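Homoaconitase small subunit (PDB 2PKP) forms part of a hydro-lyase, with a larger partner subunit, that reversibly interconverts homocitrate and homoisocitrate through cis-homoaconitate in 2-oxosuberate biosynthesis. Local coordinates at residues A[112-117]-A[128-133]; A[103-108]-A[132-137]; A[29-34]-A[74-79]. All blocks are in the same frame, centred on the assembly; numbering follows the deposited sequence.

Contact 1: A[112-117]-A[128-133]; sequences DGDIVE and TNKNKT
Asn-129 meets Asp-114 and Ile-115 with the two polar atoms of its amide. Its ND2 donates to Asp-114 OD1 at 2.7 Å, nearly straight at 163°. Its OD1 accepts from the backbone N of Ile-115 at 2.8 Å. Having both bonds fixes which way round the amide lies. Asn-129 CG sits between its own backbone N and carbonyl carbon (chi1 58°), and from there the amide can span the two neighbouring residues. Asp-114 OD1 lies close to the amide plane, but ND2 approaches that oxygen from above the carboxylate plane. The two flat groups are turned 57° apart. Ile-115 N in turn comes from above the plane of the Asn-129 carbonyl.

Lys-130 adds a second grip on the same oxygen. Its NZ lies 2.7 Å from Asp-114 OD1, on the syn lone pair, and makes a salt bridge. The lysine chain is bent at chi2 and again at chi4, the second bend placing NZ against the acid. Asp-114 is buried, and its OD2 accepts from the backbone N of Lys-111. Such donors would be expected to favour the charged carboxylate.

Thr-128 lies against Ile-115. Thr-128 OG1 comes within 3.3 Å of Ile-115 CB, and the backbone N of Thr-128 makes only a weak bond to Ile-115 O. Thr-128 CG2 comes 4.0 Å from Glu-117 OE1. Glu-117 also forms salt bridges with Lys-4 of its own chain and Lys-4 of the second subunit.

Residues 128-131 lead from strand 124-127 to strand 132-135 and fold back on the start of strand 115-119. The three strands form an antiparallel up-and-down meander, part of the mixed sheet of the swivel domain typical of the aconitase family.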
loop_
_atom_site.group_PDB
_atom_site.type_symbol
_atom_site.label_atom_id
_atom_site.label_comp_id
_atom_site.label_asym_id
_atom_site.label_seq_id
_atom_site.Cartn_x
_atom_site.Cartn_y
_atom_site.Cartn_z
ATOM N N ASP A 112 -21.565 -0.072 5.562
ATOM C CA ASP A 112 -20.711 -1.241 5.429
ATOM C C ASP A 112 -20.779 -1.714 3.987
ATOM O O ASP A 112 -21.853 -1.724 3.387
ATOM C CB ASP A 112 -21.181 -2.358 6.363
ATOM C CG ASP A 112 -20.224 -3.526 6.389
ATOM O OD1 ASP A 112 -19.052 -3.324 6.766
ATOM O OD2 ASP A 112 -20.640 -4.648 6.026
ATOM N N GLY A 113 -19.630 -2.081 3.427
ATOM C CA GLY A 113 -19.599 -2.548 2.053
ATOM C C GLY A 113 -19.488 -1.460 0.996
ATOM O O GLY A 113 -19.348 -1.769 -0.190
ATOM N N ASP A 114 -19.565 -0.193 1.393
ATOM C CA ASP A 114 -19.436 0.884 0.406
ATOM C C ASP A 114 -18.016 0.870 -0.135
ATOM O O ASP A 114 -17.093 0.407 0.534
ATOM C CB ASP A 114 -19.684 2.271 1.025
ATOM C CG ASP A 114 -21.166 2.597 1.195
ATOM O OD1 ASP A 114 -22.009 1.991 0.501
ATOM O OD2 ASP A 114 -21.482 3.480 2.015
ATOM N N ILE A 115 -17.841 1.353 -1.361
ATOM C CA ILE A 115 -16.509 1.452 -1.936
ATOM C C ILE A 115 -16.139 2.914 -1.692
ATOM O O ILE A 115 -16.838 3.818 -2.161
ATOM C CB ILE A 115 -16.513 1.160 -3.449
ATOM C CG1 ILE A 115 -17.034 -0.260 -3.698
ATOM C CG2 ILE A 115 -15.099 1.338 -4.016
ATOM C CD1 ILE A 115 -16.258 -1.341 -2.971
ATOM N N VAL A 116 -15.069 3.151 -0.942
ATOM C CA VAL A 116 -14.664 4.515 -0.637
ATOM C C VAL A 116 -13.325 4.865 -1.254
ATOM O O VAL A 116 -12.431 4.025 -1.358
ATOM C CB VAL A 116 -14.589 4.765 0.895
ATOM C CG1 VAL A 116 -15.964 4.558 1.520
ATOM C CG2 VAL A 116 -13.559 3.842 1.544
ATOM N N GLU A 117 -13.201 6.117 -1.670
ATOM C CA GLU A 117 -11.979 6.608 -2.287
ATOM C C GLU A 117 -11.537 7.815 -1.478
ATOM O O GLU A 117 -12.161 8.880 -1.539
ATOM C CB GLU A 117 -12.260 7.008 -3.742
ATOM C CG GLU A 117 -11.030 7.181 -4.598
ATOM C CD GLU A 117 -11.368 7.527 -6.037
ATOM O OE1 GLU A 117 -12.201 6.822 -6.655
ATOM O OE2 GLU A 117 -10.793 8.503 -6.549
ATOM N N THR A 128 -18.053 6.138 -3.949
ATOM C CA THR A 128 -18.369 5.833 -5.335
ATOM C C THR A 128 -19.707 5.177 -5.634
ATOM O O THR A 128 -20.390 5.592 -6.561
ATOM C CB THR A 128 -17.243 4.989 -5.976
ATOM O OG1 THR A 128 -17.199 3.697 -5.361
ATOM C CG2 THR A 128 -15.891 5.683 -5.782
ATOM N N ASN A 129 -20.091 4.163 -4.865
ATOM C CA ASN A 129 -21.362 3.490 -5.119
ATOM C C ASN A 129 -22.590 4.271 -4.631
ATOM O O ASN A 129 -23.730 3.845 -4.843
ATOM C CB ASN A 129 -21.348 2.091 -4.490
ATOM C CG ASN A 129 -21.088 2.129 -2.989
ATOM O OD1 ASN A 129 -20.064 2.646 -2.537
ATOM N ND2 ASN A 129 -22.019 1.584 -2.212
ATOM N N LYS A 130 -22.372 5.418 -3.990
ATOM C CA LYS A 130 -23.493 6.212 -3.490
ATOM C C LYS A 130 -23.572 7.604 -4.125
ATOM O O LYS A 130 -24.371 8.442 -3.712
ATOM C CB LYS A 130 -23.400 6.350 -1.965
ATOM C CG LYS A 130 -23.598 5.050 -1.183
ATOM C CD LYS A 130 -25.005 4.490 -1.380
ATOM C CE LYS A 130 -25.469 3.656 -0.178
ATOM N NZ LYS A 130 -24.635 2.452 0.085
ATOM N N ASN A 131 -22.738 7.845 -5.130
ATOM C CA ASN A 131 -22.712 9.132 -5.813
ATOM C C ASN A 131 -22.656 10.332 -4.874
ATOM O O ASN A 131 -23.450 11.266 -4.986
ATOM C CB ASN A 131 -23.918 9.272 -6.746
ATOM C CG ASN A 131 -23.807 8.385 -7.958
ATOM O OD1 ASN A 131 -22.732 8.263 -8.551
ATOM N ND2 ASN A 131 -24.913 7.762 -8.342
ATOM N N LYS A 132 -21.718 10.295 -3.938
ATOM C CA LYS A 132 -21.547 11.403 -3.022
ATOM C C LYS A 132 -20.122 11.456 -2.491
ATOM O O LYS A 132 -19.409 10.451 -2.463
ATOM C CB LYS A 132 -22.547 11.328 -1.866
ATOM C CG LYS A 132 -22.451 10.109 -0.972
ATOM C CD LYS A 132 -23.416 10.280 0.205
ATOM C CE LYS A 132 -23.376 9.114 1.165
ATOM N NZ LYS A 132 -24.302 9.352 2.308
ATOM N N THR A 133 -19.717 12.650 -2.088
ATOM C CA THR A 133 -18.388 12.886 -1.562
ATOM C C THR A 133 -18.535 13.667 -0.268
ATOM O O THR A 133 -19.359 14.576 -0.183
ATOM C CB THR A 133 -17.569 13.711 -2.564
ATOM O OG1 THR A 133 -17.533 13.013 -3.812
ATOM C CG2 THR A 133 -16.140 13.934 -2.061
#

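Contact 2: A[103-108]-A[132-137]; sequences IIANTD and KTIKCE
Ile-104 and Glu-137 form an antiparallel hydrogen-bonded pair, a single bridge between two segments whose directions differ by 135°. Glu-137 N donates to Ile-104 O at 2.8 Å, and Ile-104 N donates back to Glu-137 O at 3.1 Å. The backbones stay close at the next pair, where the CA atoms of Ala-105 and Cys-136 are 4.6 Å apart. A water then joins the two segments: it accepts from Asn-106 N at 2.9 Å and donates to Lys-135 O at 2.6 Å. Asn-106 OD1 also accepts from Asp-108 N, an Asx turn that shapes the chain just after the bridge.

The side chains beside the bridge are mostly apolar. The CG2 branch of Ile-103 lies 3.6 Å from Cys-136 CB and also touches the sulphur. Cys-136 SG stands between its own backbone N and carbonyl carbon (chi1 66°), which places it against that branch. Ala-105 CB packs against Cys-136 CB at 3.9 Å. It also lies close to Lys-135 O and, less tightly, to the CD1 end of Ile-134. That same CD1 rests near Asn-106 O. On the paired residues, Ile-104 and Glu-137 run side by side and point the same way, with Ile-104 CD1 4.0 Å from Glu-137 OE1.

Ile-103 and Ala-105 are bonded through the backbone to strand 81-84, Ile-134 to Ile-125 and Cys-136 to Glu-123. Strands 101-104 and 132-135 are the outermost strands of the mixed sheet, so the bridge brings its two ends together, consistent with a closed barrel. The chemistry implies a seam held mainly by backbone atoms. Two direct bonds and one water set the alignment, while the side chains add van der Waals contact and no charge pairing across it.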
loop_
_atom_site.group_PDB
_atom_site.type_symbol
_atom_site.label_atom_id
_atom_site.label_comp_id
_atom_site.label_asym_id
_atom_site.label_seq_id
_atom_site.Cartn_x
_atom_site.Cartn_y
_atom_site.Cartn_z
ATOM N N ILE A 103 -8.165 9.040 9.687
ATOM C CA ILE A 103 -8.916 10.074 8.992
ATOM C C ILE A 103 -10.214 10.377 9.742
ATOM O O ILE A 103 -10.937 9.460 10.126
ATOM C CB ILE A 103 -9.223 9.615 7.558
ATOM C CG1 ILE A 103 -7.909 9.510 6.778
ATOM C CG2 ILE A 103 -10.199 10.573 6.887
ATOM C CD1 ILE A 103 -8.031 8.781 5.483
ATOM N N ILE A 104 -10.490 11.659 9.966
ATOM C CA ILE A 104 -11.709 12.078 10.664
ATOM C C ILE A 104 -12.782 12.509 9.667
ATOM O O ILE A 104 -12.505 13.273 8.748
ATOM C CB ILE A 104 -11.418 13.253 11.627
ATOM C CG1 ILE A 104 -10.484 12.774 12.742
ATOM C CG2 ILE A 104 -12.731 13.803 12.222
ATOM C CD1 ILE A 104 -10.080 13.871 13.717
ATOM N N ALA A 105 -14.000 12.004 9.847
ATOM C CA ALA A 105 -15.121 12.339 8.967
ATOM C C ALA A 105 -16.441 11.904 9.591
ATOM O O ALA A 105 -16.456 11.144 10.567
ATOM C CB ALA A 105 -14.949 11.649 7.609
ATOM N N ASN A 106 -17.551 12.383 9.033
ATOM C CA ASN A 106 -18.854 11.981 9.545
ATOM C C ASN A 106 -19.150 10.619 8.929
ATOM O O ASN A 106 -19.712 10.527 7.834
ATOM C CB ASN A 106 -19.948 12.978 9.155
ATOM C CG ASN A 106 -21.316 12.559 9.671
ATOM O OD1 ASN A 106 -21.442 11.576 10.414
ATOM N ND2 ASN A 106 -22.347 13.297 9.282
ATOM N N THR A 107 -18.776 9.560 9.639
ATOM C CA THR A 107 -18.969 8.216 9.125
ATOM C C THR A 107 -20.410 7.742 9.043
ATOM O O THR A 107 -20.658 6.623 8.607
ATOM C CB THR A 107 -18.143 7.192 9.912
ATOM O OG1 THR A 107 -18.517 7.232 11.290
ATOM C CG2 THR A 107 -16.664 7.502 9.780
ATOM N N ASP A 108 -21.364 8.563 9.471
ATOM C CA ASP A 108 -22.764 8.157 9.341
ATOM C C ASP A 108 -23.068 8.146 7.831
ATOM O O ASP A 108 -24.016 7.507 7.380
ATOM C CB ASP A 108 -23.717 9.148 10.035
ATOM C CG ASP A 108 -23.602 9.124 11.556
ATOM O OD1 ASP A 108 -23.123 8.117 12.120
ATOM O OD2 ASP A 108 -24.013 10.121 12.191
ATOM N N LYS A 132 -21.718 10.295 -3.938
ATOM C CA LYS A 132 -21.547 11.403 -3.022
ATOM C C LYS A 132 -20.122 11.456 -2.491
ATOM O O LYS A 132 -19.409 10.451 -2.463
ATOM C CB LYS A 132 -22.547 11.328 -1.866
ATOM C CG LYS A 132 -22.451 10.109 -0.972
ATOM C CD LYS A 132 -23.416 10.280 0.205
ATOM C CE LYS A 132 -23.376 9.114 1.165
ATOM N NZ LYS A 132 -24.302 9.352 2.308
ATOM N N THR A 133 -19.717 12.650 -2.088
ATOM C CA THR A 133 -18.388 12.886 -1.562
ATOM C C THR A 133 -18.535 13.667 -0.268
ATOM O O THR A 133 -19.359 14.576 -0.183
ATOM C CB THR A 133 -17.569 13.711 -2.564
ATOM O OG1 THR A 133 -17.533 13.013 -3.812
ATOM C CG2 THR A 133 -16.140 13.934 -2.061
ATOM N N ILE A 134 -17.763 13.299 0.748
ATOM C CA ILE A 134 -17.821 14.008 2.017
ATOM C C ILE A 134 -16.439 14.531 2.372
ATOM O O ILE A 134 -15.424 13.985 1.932
ATOM C CB ILE A 134 -18.329 13.103 3.170
ATOM C CG1 ILE A 134 -17.329 11.975 3.439
ATOM C CG2 ILE A 134 -19.697 12.517 2.811
ATOM C CD1 ILE A 134 -17.772 11.008 4.545
ATOM N N LYS A 135 -16.397 15.610 3.145
ATOM C CA LYS A 135 -15.119 16.164 3.554
ATOM C C LYS A 135 -14.560 15.329 4.698
ATOM O O LYS A 135 -15.307 14.677 5.429
ATOM C CB LYS A 135 -15.273 17.612 4.032
ATOM C CG LYS A 135 -15.593 18.600 2.923
ATOM C CD LYS A 135 -15.579 20.025 3.442
ATOM C CE LYS A 135 -15.835 21.026 2.328
ATOM N NZ LYS A 135 -15.951 22.400 2.883
ATOM N N CYS A 136 -13.239 15.350 4.838
ATOM C CA CYS A 136 -12.576 14.641 5.918
ATOM C C CYS A 136 -11.402 15.504 6.356
ATOM O O CYS A 136 -11.054 16.486 5.700
ATOM C CB CYS A 136 -12.071 13.260 5.469
ATOM S SG CYS A 136 -10.741 13.252 4.224
ATOM N N GLU A 137 -10.812 15.144 7.482
ATOM C CA GLU A 137 -9.671 15.864 7.997
ATOM C C GLU A 137 -8.543 14.862 8.144
ATOM O O GLU A 137 -8.684 13.846 8.838
ATOM C CB GLU A 137 -9.998 16.498 9.348
ATOM C CG GLU A 137 -8.767 16.984 10.102
ATOM C CD GLU A 137 -9.113 17.864 11.287
ATOM O OE1 GLU A 137 -10.018 17.488 12.061
ATOM O OE2 GLU A 137 -8.472 18.929 11.447
HETATM O O HOH W 1 -17.491 14.243 6.860
#

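Contact 3: A[29-34]-A[74-79]; sequences DPYELA and IKYCGI
Helix 30-34, N-capped by Asp-29, packs here against the turn that ends helix 68-75. Pro-30 and Tyr-76 make the closest side-chain contact. Pro-30 CB stands over the centre of the Tyr-76 ring, 3.4 Å from the centroid and only 3° off the ring normal, a CH-pi contact. Pro-30 CG lies over the same face, 3.3 Å from Tyr-76 CE2.

Tyr-31 meets the same ring at its edge. The pair is T-shaped: Tyr-76 points its CD2 edge at the centre of the Tyr-31 face, with planes at 86° and centroids 5.0 Å apart. Tyr-31 also makes a cation-pi contact with Lys-158 of the second subunit, so Tyr-31 links this contact to the dimer interface.

Tyr-76 is the first residue to leave the helical backbone, and a type I turn from Lys-75 to Gly-78 carries it. Gly-78 ends that turn with a positive phi (89°), where a CB would jam against the carbonyl O of Cys-77. The helix that meets it follows closely on the YLRT motif, whose last residue, Thr-27, touches Glu-32 and Leu-33.

Ala-34 CB fits against Tyr-76, 3.5 Å from its CB and 3.4 Å from its carbonyl O. Cys-77 SG approaches the backbone O of Ala-34 at 3.3 Å and lies farther from its CB.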
loop_
_atom_site.group_PDB
_atom_site.type_symbol
_atom_site.label_atom_id
_atom_site.label_comp_id
_atom_site.label_asym_id
_atom_site.label_seq_id
_atom_site.Cartn_x
_atom_site.Cartn_y
_atom_site.Cartn_z
ATOM N N ASP A 29 4.927 -12.202 15.775
ATOM C CA ASP A 29 4.509 -12.013 14.396
ATOM C C ASP A 29 3.349 -11.024 14.267
ATOM O O ASP A 29 2.281 -11.223 14.847
ATOM C CB ASP A 29 4.111 -13.358 13.788
ATOM C CG ASP A 29 4.079 -13.324 12.275
ATOM O OD1 ASP A 29 3.365 -12.465 11.718
ATOM O OD2 ASP A 29 4.766 -14.152 11.639
ATOM N N PRO A 30 3.553 -9.934 13.510
ATOM C CA PRO A 30 2.507 -8.928 13.319
ATOM C C PRO A 30 1.355 -9.520 12.512
ATOM O O PRO A 30 0.195 -9.178 12.719
ATOM C CB PRO A 30 3.237 -7.814 12.578
ATOM C CG PRO A 30 4.245 -8.565 11.770
ATOM C CD PRO A 30 4.770 -9.576 12.759
ATOM N N TYR A 31 1.692 -10.414 11.590
ATOM C CA TYR A 31 0.694 -11.075 10.764
ATOM C C TYR A 31 -0.170 -11.961 11.651
ATOM O O TYR A 31 -1.347 -12.186 11.364
ATOM C CB TYR A 31 1.371 -11.917 9.681
ATOM C CG TYR A 31 1.933 -11.103 8.538
ATOM C CD1 TYR A 31 1.087 -10.414 7.669
ATOM C CD2 TYR A 31 3.309 -11.015 8.325
ATOM C CE1 TYR A 31 1.595 -9.659 6.618
ATOM C CE2 TYR A 31 3.829 -10.260 7.275
ATOM C CZ TYR A 31 2.964 -9.585 6.426
ATOM O OH TYR A 31 3.460 -8.833 5.386
ATOM N N GLU A 32 0.425 -12.459 12.733
ATOM C CA GLU A 32 -0.291 -13.306 13.679
ATOM C C GLU A 32 -1.337 -12.432 14.357
ATOM O O GLU A 32 -2.461 -12.863 14.615
ATOM C CB GLU A 32 0.678 -13.866 14.723
ATOM C CG GLU A 32 0.118 -15.006 15.564
ATOM C CD GLU A 32 -0.197 -16.241 14.737
ATOM O OE1 GLU A 32 0.696 -16.703 13.992
ATOM O OE2 GLU A 32 -1.331 -16.755 14.840
ATOM N N LEU A 33 -0.949 -11.196 14.648
ATOM C CA LEU A 33 -1.844 -10.237 15.273
ATOM C C LEU A 33 -2.933 -9.854 14.280
ATOM O O LEU A 33 -4.112 -9.787 14.624
ATOM C CB LEU A 33 -1.064 -8.986 15.687
ATOM C CG LEU A 33 -0.117 -9.135 16.883
ATOM C CD1 LEU A 33 0.738 -7.881 17.035
ATOM C CD2 LEU A 33 -0.938 -9.388 18.146
ATOM N N ALA A 34 -2.524 -9.619 13.039
ATOM C CA ALA A 34 -3.449 -9.229 11.985
ATOM C C ALA A 34 -4.537 -10.273 11.754
ATOM O O ALA A 34 -5.675 -9.928 11.451
ATOM C CB ALA A 34 -2.680 -8.972 10.693
ATOM N N ILE A 74 -4.175 -3.895 12.512
ATOM C CA ILE A 74 -4.868 -3.254 11.405
ATOM C C ILE A 74 -3.924 -3.116 10.206
ATOM O O ILE A 74 -4.230 -3.569 9.100
ATOM C CB ILE A 74 -5.380 -1.852 11.821
ATOM C CG1 ILE A 74 -6.403 -1.994 12.955
ATOM C CG2 ILE A 74 -6.002 -1.139 10.620
ATOM C CD1 ILE A 74 -6.825 -0.674 13.589
ATOM N N LYS A 75 -2.765 -2.506 10.440
ATOM C CA LYS A 75 -1.779 -2.294 9.386
ATOM C C LYS A 75 -1.385 -3.585 8.670
ATOM O O LYS A 75 -1.234 -3.598 7.443
ATOM C CB LYS A 75 -0.532 -1.619 9.966
ATOM C CG LYS A 75 0.588 -1.364 8.960
ATOM C CD LYS A 75 1.814 -0.777 9.670
ATOM C CE LYS A 75 2.961 -0.448 8.712
ATOM N NZ LYS A 75 3.550 -1.657 8.070
ATOM N N TYR A 76 -1.232 -4.673 9.417
ATOM C CA TYR A 76 -0.841 -5.923 8.781
ATOM C C TYR A 76 -1.951 -6.709 8.087
ATOM O O TYR A 76 -1.736 -7.840 7.643
ATOM C CB TYR A 76 -0.063 -6.803 9.764
ATOM C CG TYR A 76 1.383 -6.366 9.854
ATOM C CD1 TYR A 76 1.735 -5.195 10.529
ATOM C CD2 TYR A 76 2.387 -7.073 9.192
ATOM C CE1 TYR A 76 3.046 -4.738 10.537
ATOM C CE2 TYR A 76 3.704 -6.623 9.191
ATOM C CZ TYR A 76 4.025 -5.454 9.865
ATOM O OH TYR A 76 5.318 -4.988 9.857
ATOM N N CYS A 77 -3.129 -6.100 7.986
ATOM C CA CYS A 77 -4.253 -6.704 7.273
ATOM C C CYS A 77 -4.226 -6.059 5.895
ATOM O O CYS A 77 -5.028 -6.387 5.021
ATOM C CB CYS A 77 -5.592 -6.374 7.941
ATOM S SG CYS A 77 -6.094 -7.502 9.242
ATOM N N GLY A 78 -3.293 -5.132 5.711
ATOM C CA GLY A 78 -3.188 -4.439 4.442
ATOM C C GLY A 78 -4.064 -3.199 4.433
ATOM O O GLY A 78 -4.363 -2.652 3.374
ATOM N N ILE A 79 -4.480 -2.758 5.619
ATOM C CA ILE A 79 -5.317 -1.570 5.758
ATOM C C ILE A 79 -4.435 -0.345 5.980
ATOM O O ILE A 79 -3.697 -0.266 6.959
ATOM C CB ILE A 79 -6.297 -1.741 6.932
ATOM C CG1 ILE A 79 -7.265 -2.883 6.612
ATOM C CG2 ILE A 79 -7.047 -0.434 7.198
ATOM C CD1 ILE A 79 -8.186 -3.257 7.754
#

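From the N terminus, contact 3 comes first. It closes the long loop from helix 30-34 to the end of helix 68-75, and is complete before the others begin. Contact 2 then opens at strand 101-104 and closes at 132-137. Contact 1 opens within that span, at 112-117, and closes at 128-133. The two therefore close on the same stretch and share Lys-132 and Thr-133. Both hold parts of one mixed sheet: contact 1 fastens the turn after strand 124-127 to the start of strand 115-119, and contact 2 joins the outermost strands. Contact 3 joins helical parts on the opposite side of the chain's centre from contact 2, with their nearest atoms about 9 Å apart.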